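Local coordinates for protein aromatic-L-amino-acid decarboxylase (Catharanthus roseus, PDB 6EEW) that catalyses the pyridoxal-phosphate-dependent decarboxylation of L-tryptophan to tryptamine and of 5-hydroxy-L-tryptophan to serotonin, at residues T47-L51 and G453-M457; L253-L259 and I282-A288; S410-F414 and I489-D494; C426-K430 and V441-L445. All coordinates share one frame. Residue numbers count along the deposited sequence, not the author numbering.

How the contacts relate
Contact 2 lies in the seven-stranded mixed sheet of the pyridoxal-phosphate-binding domain. Contact 1 lies on the opposite side of the chain's centre; contacts 1, 3 and 4 share a side. Their centres are about 36, 39 and 33 Å from that of contact 2. Contacts 3 and 4, about 10 Å between centres, lie in the C-terminal domain, where helices pack on a four-stranded antiparallel sheet. Phe414 of contact 3 packs on Leu429 of contact 4. Met457 of contact 1 touches Phe427 of contact 4. Along the chain, contact 2 closes before contacts 3 and 4 open, and contact 4 falls between the segments of contact 3. Contact 1 pairs 47-51 with 453-457, tying the N-terminal region to the C-terminal domain.

Contact 1 (T47-L51 and G453-M457); sequences TYPVL and GRVYM
Two irregular segments meet here. Residues 47-51 follow helix 24-44, and residues 453-457 follow helix 438-451. Gly453 is the first residue beyond that helix to leave helical angles, at phi 76° and psi -14°. A CB there would jam against the preceding carbonyl. The CA atoms of Pro49 and Gly453 are 4.2 Å apart. Val50 N donates to Gly453 O at 2.8 Å, and Pro49 CA makes a CA-H...O contact of 3.2 Å with Gly453 O. Val50 is a t rotamer, with CG1 3.4 Å from Tyr456 CB. Leu51 is tp and Tyr456 has chi1 t. Leu51 CD1 sits over one ring face of Tyr456, 3.5 Å from the centroid, a CH-pi contact. Val455, chi1 p, has its CA-to-CB bond directed away; its side chain packs on Leu449 and Tyr98. Tyr456 makes backbone hydrogen bonds with Asn96 and Tyr98. Its side chain is about 9 Å from a bound tryptophan. This is a loop-to-loop junction between the N-terminal region and C-terminal domain of a group II decarboxylase.

Contact 2 (L253-L259 and I282-A288); sequences LFLCATL and IWIHVDA
This is the parallel strand pair of a beta-alpha-beta unit with helix 270-280, in the central sheet of the pyridoxal-phosphate-binding domain. The axes of segments 253-258 and 283-287 approach to 4.7 Å and cross at -27°. The register runs from Phe254-Trp283 to Thr258-Asp287. At 2.9 Å, Trp283 N donates to Leu253 O, His285 N to Leu255 O, Ala257 N to His285 O and Asp287 N to Ala257 O; Leu255 N to Trp283 O is 2.8 Å and Leu259 N to Asp287 O 3.0 Å. Phe254 and Cys256 make backbone hydrogen bonds with Tyr197. Ile284 N donates to Asp311 OD2 and Thr258 N to Asp268 OD2. Ala257, Ile284 and Val286, on one face with Leu255, pack on helix 270-280. The other bears Phe254, Trp283, His285 and Asp287. Trp283 NE1 and His285 ND1 bond to Ser312 OG, and His285 NE2 to Ser314 OG. Asp287 OD1 accepts weakly from Ala289 N; its OD2 lies near cofactor N1 (position 319), no bond assigned. Phe254 CZ approaches His285 CB to 3.4 Å.

Contact 3 (S410-F414 and I489-D494); sequences SDSRF and IQKLTD
One arginine joins two aspartates in a salt-bridge network between a turn and a helix. Residues 411-414 form a type I beta turn, closed by Phe414 N to Asp411 O at 3.1 Å, leading from helix 375-409 into strand 414-416 of the C-terminal domain. Asp411, chi1 t, also makes an Asx turn: its OD1 accepts from Arg413 N at 2.8 Å. Facing residues 489-494 belong to the C-terminal helix 479-496. The nearest CA pair, Asp411 and Gln490, is 9.1 Å apart, so side chains bridge the gap. Arg413 has chi1 to chi3 m, t, m. Arg413 NH2 meets Asp411 OD2 at 2.8 Å, Arg413 NE meets Asp411 OD1 at 3.1 Å, and Arg413 NH1 meets Asp494 OD1 at 2.8 Å. Thr493 CG2 lies over one guanidinium face, 3.8 Å from Arg413 CZ. Gln490 NE2 adds a weak hydrogen bond to Asp411 OD2 at 3.4 Å. Phe414 CZ is 4.1 Å from Ile489 CG2. Thr493 OG1, which donates to Ile489 O, lies at the Phe414 ring edge, 3.1 Å from Phe414 CZ.

Contact 4 (C426-K430 and V441-L445); sequences CFRLK and VNKKL
This is a strand-to-helix contact in the C-terminal domain, buried where helix 438-451 lies across the four-stranded antiparallel sheet. Strand 426-429 and helix 441-445 approach to 8.3 Å between axes, and their N-to-C directions make an angle of 111°. The nearest CA pair is Leu429 and Asn442, 6.2 Å apart. Asn442, chi1 m and chi2 -75°, reaches to the strand backbone and uses both ends of its amide. Its OD1 accepts from Leu429 N at 2.6 Å, nearly in line with the N-H. Its ND2 gives a weak hydrogen bond of 3.3 Å to Leu429 O and also bonds to Val438 O. One side chain thus meets both polar backbone atoms of Leu429, the last strand residue. The Leu429 side chain, mt, points toward the helix. Its CD1 lies 3.7 Å from Val441 CG1 and 4.1 Å from Leu445 CD2. Val441 and Leu445, both chi1 t, are one helical turn apart. Arg428 has its salt bridge with Glu415 of the neighbouring strand. Thr493 of helix 479-496 also packs on Leu429. The arrangement is a helix crossing one face of an antiparallel sheet in the alpha+beta C-terminal domain, as in fold type I pyridoxal-phosphate enzymes.

Contact 1 (T47-L51 and G453-M457)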
loop_
_atom_site.group_PDB
_atom_site.type_symbol
_atom_site.label_atom_id
_atom_site.label_comp_id
_atom_site.label_asym_id
_atom_site.label_seq_id
_atom_site.Cartn_x
_atom_site.Cartn_y
_atom_site.Cartn_z
ATOM N N THR A 47 10.844 -20.497 20.543
ATOM C CA THR A 47 10.607 -20.656 21.968
ATOM C C THR A 47 9.267 -20.077 22.402
ATOM O O THR A 47 8.681 -20.555 23.380
ATOM C CB THR A 47 11.742 -19.986 22.742
ATOM O OG1 THR A 47 12.888 -20.853 22.765
ATOM C CG2 THR A 47 11.305 -19.619 24.155
ATOM N N TYR A 48 8.776 -19.056 21.712
ATOM C CA TYR A 48 7.546 -18.426 22.145
ATOM C C TYR A 48 6.349 -19.268 21.714
ATOM O O TYR A 48 6.431 -20.022 20.744
ATOM C CB TYR A 48 7.415 -17.026 21.552
ATOM C CG TYR A 48 8.641 -16.144 21.691
ATOM C CD1 TYR A 48 9.532 -16.308 22.741
ATOM C CD2 TYR A 48 8.886 -15.123 20.782
ATOM C CE1 TYR A 48 10.650 -15.497 22.861
ATOM C CE2 TYR A 48 9.994 -14.309 20.896
ATOM C CZ TYR A 48 10.873 -14.499 21.936
ATOM O OH TYR A 48 11.978 -13.686 22.053
ATOM N N PRO A 49 5.228 -19.173 22.424
ATOM C CA PRO A 49 3.999 -19.778 21.900
ATOM C C PRO A 49 3.661 -19.158 20.556
ATOM O O PRO A 49 3.739 -17.938 20.380
ATOM C CB PRO A 49 2.950 -19.443 22.968
ATOM C CG PRO A 49 3.522 -18.268 23.716
ATOM C CD PRO A 49 5.007 -18.437 23.681
ATOM N N VAL A 50 3.313 -20.006 19.587
ATOM C CA VAL A 50 3.064 -19.501 18.240
ATOM C C VAL A 50 1.870 -18.552 18.250
ATOM O O VAL A 50 1.968 -17.387 17.844
ATOM C CB VAL A 50 2.851 -20.660 17.251
ATOM C CG1 VAL A 50 2.695 -20.124 15.838
ATOM C CG2 VAL A 50 3.996 -21.651 17.334
ATOM N N LEU A 51 0.729 -19.049 18.711
ATOM C CA LEU A 51 -0.500 -18.277 18.809
ATOM C C LEU A 51 -0.612 -17.723 20.224
ATOM O O LEU A 51 -0.293 -18.420 21.193
ATOM C CB LEU A 51 -1.701 -19.172 18.483
ATOM C CG LEU A 51 -3.067 -18.557 18.183
ATOM C CD1 LEU A 51 -3.024 -17.724 16.906
ATOM C CD2 LEU A 51 -4.124 -19.644 18.093
ATOM N N GLY A 453 0.454 -24.152 22.060
ATOM C CA GLY A 453 1.436 -23.108 21.884
ATOM C C GLY A 453 2.614 -23.492 21.016
ATOM O O GLY A 453 3.363 -22.601 20.585
ATOM N N ARG A 454 2.803 -24.785 20.736
ATOM C CA ARG A 454 3.932 -25.258 19.948
ATOM C C ARG A 454 3.620 -25.374 18.463
ATOM O O ARG A 454 4.467 -25.857 17.709
ATOM C CB ARG A 454 4.427 -26.612 20.462
ATOM C CG ARG A 454 4.919 -26.624 21.891
ATOM C CD ARG A 454 5.271 -28.054 22.306
ATOM N NE ARG A 454 6.365 -28.593 21.496
ATOM C CZ ARG A 454 7.637 -28.655 21.881
ATOM N NH1 ARG A 454 8.000 -28.222 23.083
ATOM N NH2 ARG A 454 8.553 -29.158 21.060
ATOM N N VAL A 455 2.430 -24.961 18.029
ATOM C CA VAL A 455 2.047 -25.042 16.626
ATOM C C VAL A 455 0.826 -24.163 16.423
ATOM O O VAL A 455 0.032 -23.960 17.344
ATOM C CB VAL A 455 1.778 -26.506 16.191
ATOM C CG1 VAL A 455 0.679 -27.124 17.030
ATOM C CG2 VAL A 455 1.389 -26.561 14.725
ATOM N N TYR A 456 0.685 -23.627 15.213
ATOM C CA TYR A 456 -0.519 -22.911 14.813
ATOM C C TYR A 456 -0.953 -23.425 13.452
ATOM O O TYR A 456 -0.204 -23.306 12.475
ATOM C CB TYR A 456 -0.283 -21.399 14.759
ATOM C CG TYR A 456 -1.528 -20.593 14.448
ATOM C CD1 TYR A 456 -2.793 -21.056 14.802
ATOM C CD2 TYR A 456 -1.441 -19.367 13.800
ATOM C CE1 TYR A 456 -3.944 -20.314 14.517
ATOM C CE2 TYR A 456 -2.582 -18.620 13.509
ATOM C CZ TYR A 456 -3.830 -19.099 13.871
ATOM O OH TYR A 456 -4.964 -18.363 13.592
ATOM N N MET A 457 -2.176 -23.941 13.384
ATOM C CA MET A 457 -2.794 -24.358 12.135
ATOM C C MET A 457 -4.205 -23.808 12.113
ATOM O O MET A 457 -4.861 -23.724 13.157
ATOM C CB MET A 457 -2.844 -25.887 11.968
ATOM C CG MET A 457 -1.500 -26.573 12.007
ATOM S SD MET A 457 -1.619 -28.358 12.281
ATOM C CE MET A 457 -2.897 -28.841 11.129
#

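Contact 2 (L253-L259 and I282-A288)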
loop_
_atom_site.group_PDB
_atom_site.type_symbol
_atom_site.label_atom_id
_atom_site.label_comp_id
_atom_site.label_asym_id
_atom_site.label_seq_id
_atom_site.Cartn_x
_atom_site.Cartn_y
_atom_site.Cartn_z
ATOM N N LEU A 253 -17.833 -9.483 -18.380
ATOM C CA LEU A 253 -16.805 -8.462 -18.274
ATOM C C LEU A 253 -15.492 -9.000 -17.738
ATOM O O LEU A 253 -14.428 -8.741 -18.319
ATOM C CB LEU A 253 -17.313 -7.358 -17.344
ATOM C CG LEU A 253 -16.419 -6.156 -17.078
ATOM C CD1 LEU A 253 -16.418 -5.179 -18.247
ATOM C CD2 LEU A 253 -16.854 -5.493 -15.783
ATOM N N PHE A 254 -15.537 -9.763 -16.655
ATOM C CA PHE A 254 -14.316 -10.037 -15.921
ATOM C C PHE A 254 -14.416 -11.431 -15.348
ATOM O O PHE A 254 -15.465 -11.822 -14.821
ATOM C CB PHE A 254 -14.096 -9.038 -14.785
ATOM C CG PHE A 254 -12.762 -9.172 -14.094
ATOM C CD1 PHE A 254 -12.621 -9.931 -12.950
ATOM C CD2 PHE A 254 -11.658 -8.504 -14.582
ATOM C CE1 PHE A 254 -11.385 -10.030 -12.312
ATOM C CE2 PHE A 254 -10.415 -8.592 -13.943
ATOM C CZ PHE A 254 -10.284 -9.355 -12.810
ATOM N N LEU A 255 -13.314 -12.162 -15.450
ATOM C CA LEU A 255 -13.203 -13.508 -14.922
ATOM C C LEU A 255 -11.930 -13.530 -14.112
ATOM O O LEU A 255 -10.860 -13.169 -14.623
ATOM C CB LEU A 255 -13.152 -14.558 -16.037
ATOM C CG LEU A 255 -12.681 -15.911 -15.516
ATOM C CD1 LEU A 255 -13.738 -16.470 -14.550
ATOM C CD2 LEU A 255 -12.367 -16.892 -16.675
ATOM N N CYS A 256 -12.057 -13.907 -12.848
ATOM C CA CYS A 256 -10.920 -14.072 -11.959
ATOM C C CYS A 256 -10.671 -15.562 -11.853
ATOM O O CYS A 256 -11.418 -16.272 -11.174
ATOM C CB CYS A 256 -11.210 -13.456 -10.595
ATOM S SG CYS A 256 -9.830 -13.530 -9.451
ATOM N N ALA A 257 -9.627 -16.037 -12.525
ATOM C CA ALA A 257 -9.209 -17.429 -12.434
ATOM C C ALA A 257 -8.116 -17.545 -11.376
ATOM O O ALA A 257 -7.066 -16.896 -11.483
ATOM C CB ALA A 257 -8.714 -17.927 -13.788
ATOM N N THR A 258 -8.346 -18.402 -10.383
ATOM C CA THR A 258 -7.465 -18.540 -9.232
ATOM C C THR A 258 -6.559 -19.761 -9.361
ATOM O O THR A 258 -7.034 -20.889 -9.549
ATOM C CB THR A 258 -8.277 -18.654 -7.952
ATOM O OG1 THR A 258 -9.228 -17.587 -7.908
ATOM C CG2 THR A 258 -7.354 -18.585 -6.740
ATOM N N LEU A 259 -5.255 -19.515 -9.256
ATOM C CA LEU A 259 -4.222 -20.537 -9.237
ATOM C C LEU A 259 -3.765 -20.682 -7.788
ATOM O O LEU A 259 -2.845 -20.003 -7.337
ATOM C CB LEU A 259 -3.083 -20.150 -10.164
ATOM C CG LEU A 259 -2.220 -21.297 -10.653
ATOM C CD1 LEU A 259 -3.093 -22.299 -11.399
ATOM C CD2 LEU A 259 -1.123 -20.762 -11.545
ATOM N N ILE A 282 -14.281 -11.526 -22.514
ATOM C CA ILE A 282 -14.144 -11.371 -21.073
ATOM C C ILE A 282 -12.682 -11.139 -20.738
ATOM O O ILE A 282 -11.806 -11.887 -21.189
ATOM C CB ILE A 282 -14.676 -12.617 -20.347
ATOM C CG1 ILE A 282 -16.153 -12.837 -20.701
ATOM C CG2 ILE A 282 -14.409 -12.521 -18.850
ATOM C CD1 ILE A 282 -16.679 -14.218 -20.371
ATOM N N TRP A 283 -12.411 -10.123 -19.928
ATOM C CA TRP A 283 -11.069 -9.925 -19.401
ATOM C C TRP A 283 -10.783 -11.001 -18.372
ATOM O O TRP A 283 -11.500 -11.115 -17.377
ATOM C CB TRP A 283 -10.939 -8.557 -18.751
ATOM C CG TRP A 283 -9.591 -8.292 -18.184
ATOM C CD1 TRP A 283 -8.910 -9.055 -17.272
ATOM C CD2 TRP A 283 -8.794 -7.128 -18.400
ATOM N NE1 TRP A 283 -7.717 -8.458 -16.953
ATOM C CE2 TRP A 283 -7.627 -7.269 -17.625
ATOM C CE3 TRP A 283 -8.945 -5.985 -19.188
ATOM C CZ2 TRP A 283 -6.617 -6.325 -17.629
ATOM C CZ3 TRP A 283 -7.943 -5.049 -19.188
ATOM C CH2 TRP A 283 -6.796 -5.220 -18.416
ATOM N N ILE A 284 -9.738 -11.779 -18.586
ATOM C CA ILE A 284 -9.370 -12.824 -17.644
ATOM C C ILE A 284 -8.114 -12.408 -16.895
ATOM O O ILE A 284 -7.081 -12.074 -17.499
ATOM C CB ILE A 284 -9.202 -14.188 -18.334
ATOM C CG1 ILE A 284 -8.830 -15.250 -17.294
ATOM C CG2 ILE A 284 -8.226 -14.103 -19.510
ATOM C CD1 ILE A 284 -8.859 -16.653 -17.843
ATOM N N HIS A 285 -8.212 -12.427 -15.572
ATOM C CA HIS A 285 -7.095 -12.135 -14.696
ATOM C C HIS A 285 -6.804 -13.389 -13.899
ATOM O O HIS A 285 -7.723 -14.008 -13.349
ATOM C CB HIS A 285 -7.392 -10.962 -13.746
ATOM C CG HIS A 285 -6.339 -10.774 -12.702
ATOM N ND1 HIS A 285 -5.219 -9.996 -12.903
ATOM C CD2 HIS A 285 -6.203 -11.318 -11.466
ATOM C CE1 HIS A 285 -4.444 -10.057 -11.830
ATOM N NE2 HIS A 285 -5.022 -10.849 -10.943
ATOM N N VAL A 286 -5.536 -13.765 -13.846
ATOM C CA VAL A 286 -5.101 -14.924 -13.089
ATOM C C VAL A 286 -4.525 -14.422 -11.775
ATOM O O VAL A 286 -3.497 -13.725 -11.750
ATOM C CB VAL A 286 -4.101 -15.772 -13.879
ATOM C CG1 VAL A 286 -3.543 -16.861 -13.004
ATOM C CG2 VAL A 286 -4.812 -16.374 -15.095
ATOM N N ASP A 287 -5.223 -14.760 -10.687
ATOM C CA ASP A 287 -4.755 -14.498 -9.328
ATOM C C ASP A 287 -3.879 -15.675 -8.917
ATOM O O ASP A 287 -4.378 -16.765 -8.625
ATOM C CB ASP A 287 -5.923 -14.323 -8.363
ATOM C CG ASP A 287 -5.462 -14.160 -6.913
ATOM O OD1 ASP A 287 -4.263 -13.856 -6.685
ATOM O OD2 ASP A 287 -6.294 -14.319 -5.993
ATOM N N ALA A 288 -2.566 -15.461 -8.925
ATOM C CA ALA A 288 -1.642 -16.476 -8.454
ATOM C C ALA A 288 -0.891 -15.946 -7.247
ATOM O O ALA A 288 0.344 -15.986 -7.215
ATOM C CB ALA A 288 -0.676 -16.893 -9.565
#

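Contact 3 (S410-F414 and I489-D494)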
loop_
_atom_site.group_PDB
_atom_site.type_symbol
_atom_site.label_atom_id
_atom_site.label_comp_id
_atom_site.label_asym_id
_atom_site.label_seq_id
_atom_site.Cartn_x
_atom_site.Cartn_y
_atom_site.Cartn_z
ATOM N N SER A 410 -0.134 -42.848 5.858
ATOM C CA SER A 410 0.236 -44.067 6.572
ATOM C C SER A 410 -0.652 -44.320 7.780
ATOM O O SER A 410 -0.589 -45.414 8.352
ATOM C CB SER A 410 1.695 -44.009 7.026
ATOM O OG SER A 410 2.562 -43.846 5.922
ATOM N N ASP A 411 -1.482 -43.355 8.171
ATOM C CA ASP A 411 -2.357 -43.497 9.327
ATOM C C ASP A 411 -3.793 -43.608 8.833
ATOM O O ASP A 411 -4.350 -42.645 8.290
ATOM C CB ASP A 411 -2.205 -42.332 10.299
ATOM C CG ASP A 411 -2.916 -42.584 11.618
ATOM O OD1 ASP A 411 -4.004 -43.197 11.593
ATOM O OD2 ASP A 411 -2.386 -42.175 12.677
ATOM N N SER A 412 -4.383 -44.789 9.022
ATOM C CA SER A 412 -5.709 -45.096 8.506
ATOM C C SER A 412 -6.809 -44.346 9.240
ATOM O O SER A 412 -7.966 -44.409 8.808
ATOM C CB SER A 412 -5.952 -46.605 8.572
ATOM O OG SER A 412 -5.730 -47.087 9.881
ATOM N N ARG A 413 -6.491 -43.689 10.358
ATOM C CA ARG A 413 -7.484 -42.872 11.042
ATOM C C ARG A 413 -7.709 -41.552 10.319
ATOM O O ARG A 413 -8.800 -40.981 10.399
ATOM C CB ARG A 413 -7.043 -42.597 12.480
ATOM C CG ARG A 413 -6.846 -43.846 13.318
ATOM C CD ARG A 413 -6.218 -43.511 14.665
ATOM N NE ARG A 413 -4.963 -42.771 14.532
ATOM C CZ ARG A 413 -4.183 -42.435 15.557
ATOM N NH1 ARG A 413 -4.522 -42.777 16.794
ATOM N NH2 ARG A 413 -3.060 -41.761 15.346
ATOM N N PHE A 414 -6.709 -41.088 9.582
ATOM C CA PHE A 414 -6.744 -39.826 8.866
ATOM C C PHE A 414 -6.978 -40.066 7.380
ATOM O O PHE A 414 -6.822 -41.178 6.871
ATOM C CB PHE A 414 -5.432 -39.068 9.072
ATOM C CG PHE A 414 -5.189 -38.646 10.494
ATOM C CD1 PHE A 414 -4.610 -39.517 11.401
ATOM C CD2 PHE A 414 -5.488 -37.359 10.910
ATOM C CE1 PHE A 414 -4.371 -39.127 12.704
ATOM C CE2 PHE A 414 -5.245 -36.961 12.212
ATOM C CZ PHE A 414 -4.688 -37.843 13.108
ATOM N N ILE A 489 0.609 -34.213 16.516
ATOM C CA ILE A 489 -0.730 -34.497 16.015
ATOM C C ILE A 489 -1.144 -35.907 16.408
ATOM O O ILE A 489 -2.258 -36.134 16.900
ATOM C CB ILE A 489 -0.787 -34.287 14.491
ATOM C CG1 ILE A 489 -0.488 -32.818 14.154
ATOM C CG2 ILE A 489 -2.127 -34.747 13.942
ATOM C CD1 ILE A 489 -0.455 -32.498 12.676
ATOM N N GLN A 490 -0.237 -36.872 16.226
ATOM C CA GLN A 490 -0.562 -38.248 16.581
ATOM C C GLN A 490 -0.780 -38.396 18.083
ATOM O O GLN A 490 -1.693 -39.110 18.515
ATOM C CB GLN A 490 0.535 -39.198 16.095
ATOM C CG GLN A 490 0.421 -39.571 14.626
ATOM C CD GLN A 490 1.413 -40.642 14.212
ATOM O OE1 GLN A 490 2.612 -40.541 14.483
ATOM N NE2 GLN A 490 0.908 -41.695 13.575
ATOM N N LYS A 491 0.051 -37.739 18.898
ATOM C CA LYS A 491 -0.137 -37.829 20.346
ATOM C C LYS A 491 -1.493 -37.272 20.757
ATOM O O LYS A 491 -2.212 -37.876 21.562
ATOM C CB LYS A 491 0.976 -37.095 21.098
ATOM C CG LYS A 491 0.782 -37.155 22.621
ATOM C CD LYS A 491 1.869 -36.428 23.399
ATOM C CE LYS A 491 1.784 -34.918 23.226
ATOM N NZ LYS A 491 2.728 -34.196 24.134
ATOM N N LEU A 492 -1.852 -36.103 20.226
ATOM C CA LEU A 492 -3.124 -35.497 20.596
ATOM C C LEU A 492 -4.299 -36.311 20.077
ATOM O O LEU A 492 -5.364 -36.333 20.704
ATOM C CB LEU A 492 -3.190 -34.060 20.086
ATOM C CG LEU A 492 -2.146 -33.130 20.707
ATOM C CD1 LEU A 492 -2.291 -31.699 20.196
ATOM C CD2 LEU A 492 -2.235 -33.185 22.220
ATOM N N THR A 493 -4.126 -37.001 18.950
ATOM C CA THR A 493 -5.183 -37.881 18.473
ATOM C C THR A 493 -5.338 -39.085 19.392
ATOM O O THR A 493 -6.460 -39.473 19.727
ATOM C CB THR A 493 -4.891 -38.332 17.043
ATOM O OG1 THR A 493 -4.829 -37.187 16.182
ATOM C CG2 THR A 493 -5.975 -39.280 16.548
ATOM N N ASP A 494 -4.222 -39.664 19.842
ATOM C CA ASP A 494 -4.299 -40.756 20.810
ATOM C C ASP A 494 -5.022 -40.309 22.072
ATOM O O ASP A 494 -5.968 -40.962 22.525
ATOM C CB ASP A 494 -2.900 -41.277 21.146
ATOM C CG ASP A 494 -2.212 -41.927 19.955
ATOM O OD1 ASP A 494 -2.914 -42.326 18.998
ATOM O OD2 ASP A 494 -0.966 -42.041 19.974
#

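Contact 4 (C426-K430 and V441-L445)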
loop_
_atom_site.group_PDB
_atom_site.type_symbol
_atom_site.label_atom_id
_atom_site.label_comp_id
_atom_site.label_asym_id
_atom_site.label_seq_id
_atom_site.Cartn_x
_atom_site.Cartn_y
_atom_site.Cartn_z
ATOM N N CYS A 426 -4.273 -30.611 3.066
ATOM C CA CYS A 426 -5.594 -30.605 3.679
ATOM C C CYS A 426 -5.948 -32.018 4.124
ATOM O O CYS A 426 -5.972 -32.939 3.302
ATOM C CB CYS A 426 -6.640 -30.068 2.705
ATOM S SG CYS A 426 -6.340 -28.360 2.154
ATOM N N PHE A 427 -6.219 -32.193 5.417
ATOM C CA PHE A 427 -6.421 -33.535 5.955
ATOM C C PHE A 427 -7.475 -33.509 7.056
ATOM O O PHE A 427 -7.924 -32.447 7.497
ATOM C CB PHE A 427 -5.112 -34.129 6.476
ATOM C CG PHE A 427 -4.526 -33.392 7.647
ATOM C CD1 PHE A 427 -3.933 -32.153 7.480
ATOM C CD2 PHE A 427 -4.571 -33.944 8.920
ATOM C CE1 PHE A 427 -3.392 -31.479 8.558
ATOM C CE2 PHE A 427 -4.033 -33.277 10.004
ATOM C CZ PHE A 427 -3.444 -32.040 9.825
ATOM N N ARG A 428 -7.884 -34.698 7.493
ATOM C CA ARG A 428 -8.872 -34.776 8.567
ATOM C C ARG A 428 -8.844 -36.172 9.174
ATOM O O ARG A 428 -8.266 -37.103 8.615
ATOM C CB ARG A 428 -10.271 -34.431 8.034
ATOM C CG ARG A 428 -10.943 -35.592 7.303
ATOM C CD ARG A 428 -12.123 -35.153 6.432
ATOM N NE ARG A 428 -13.436 -35.220 7.067
ATOM C CZ ARG A 428 -14.437 -35.972 6.618
ATOM N NH1 ARG A 428 -14.268 -36.737 5.546
ATOM N NH2 ARG A 428 -15.606 -35.970 7.243
ATOM N N LEU A 429 -9.459 -36.302 10.343
ATOM C CA LEU A 429 -9.733 -37.612 10.912
ATOM C C LEU A 429 -10.960 -38.207 10.235
ATOM O O LEU A 429 -11.979 -37.526 10.083
ATOM C CB LEU A 429 -9.956 -37.509 12.419
ATOM C CG LEU A 429 -8.709 -37.473 13.302
ATOM C CD1 LEU A 429 -9.074 -37.018 14.708
ATOM C CD2 LEU A 429 -8.040 -38.847 13.343
ATOM N N LYS A 430 -10.865 -39.469 9.818
ATOM C CA LYS A 430 -12.007 -40.093 9.174
ATOM C C LYS A 430 -13.200 -40.120 10.130
ATOM O O LYS A 430 -13.034 -40.213 11.350
ATOM C CB LYS A 430 -11.681 -41.515 8.726
ATOM C CG LYS A 430 -10.773 -41.617 7.515
ATOM C CD LYS A 430 -10.603 -43.081 7.124
ATOM C CE LYS A 430 -9.821 -43.239 5.836
ATOM N NZ LYS A 430 -9.548 -44.671 5.554
ATOM N N VAL A 441 -14.966 -33.760 16.083
ATOM C CA VAL A 441 -13.721 -34.456 16.408
ATOM C C VAL A 441 -12.534 -33.693 15.838
ATOM O O VAL A 441 -11.534 -33.440 16.526
ATOM C CB VAL A 441 -13.757 -35.902 15.882
ATOM C CG1 VAL A 441 -12.451 -36.616 16.213
ATOM C CG2 VAL A 441 -14.959 -36.662 16.441
ATOM N N ASN A 442 -12.638 -33.293 14.573
ATOM C CA ASN A 442 -11.529 -32.572 13.963
ATOM C C ASN A 442 -11.367 -31.182 14.572
ATOM O O ASN A 442 -10.238 -30.693 14.722
ATOM C CB ASN A 442 -11.753 -32.494 12.453
ATOM C CG ASN A 442 -11.470 -33.817 11.750
ATOM O OD1 ASN A 442 -10.316 -34.211 11.570
ATOM N ND2 ASN A 442 -12.534 -34.513 11.357
ATOM N N LYS A 443 -12.476 -30.541 14.955
ATOM C CA LYS A 443 -12.395 -29.235 15.601
ATOM C C LYS A 443 -11.691 -29.329 16.948
ATOM O O LYS A 443 -10.862 -28.478 17.294
ATOM C CB LYS A 443 -13.803 -28.663 15.755
ATOM C CG LYS A 443 -13.880 -27.155 15.644
ATOM C CD LYS A 443 -15.289 -26.660 15.965
ATOM C CE LYS A 443 -16.350 -27.511 15.268
ATOM N NZ LYS A 443 -16.195 -27.536 13.784
ATOM N N LYS A 444 -12.001 -30.374 17.717
ATOM C CA LYS A 444 -11.325 -30.589 18.990
ATOM C C LYS A 444 -9.838 -30.834 18.785
ATOM O O LYS A 444 -9.003 -30.319 19.541
ATOM C CB LYS A 444 -11.964 -31.769 19.722
ATOM C CG LYS A 444 -11.385 -32.039 21.097
ATOM C CD LYS A 444 -11.307 -30.763 21.930
ATOM C CE LYS A 444 -11.134 -31.079 23.409
ATOM N NZ LYS A 444 -10.079 -32.105 23.645
ATOM N N LEU A 445 -9.481 -31.623 17.770
ATOM C CA LEU A 445 -8.066 -31.859 17.506
ATOM C C LEU A 445 -7.349 -30.554 17.171
ATOM O O LEU A 445 -6.266 -30.271 17.701
ATOM C CB LEU A 445 -7.898 -32.864 16.369
ATOM C CG LEU A 445 -6.434 -33.115 16.004
ATOM C CD1 LEU A 445 -5.696 -33.695 17.203
ATOM C CD2 LEU A 445 -6.328 -34.029 14.798
#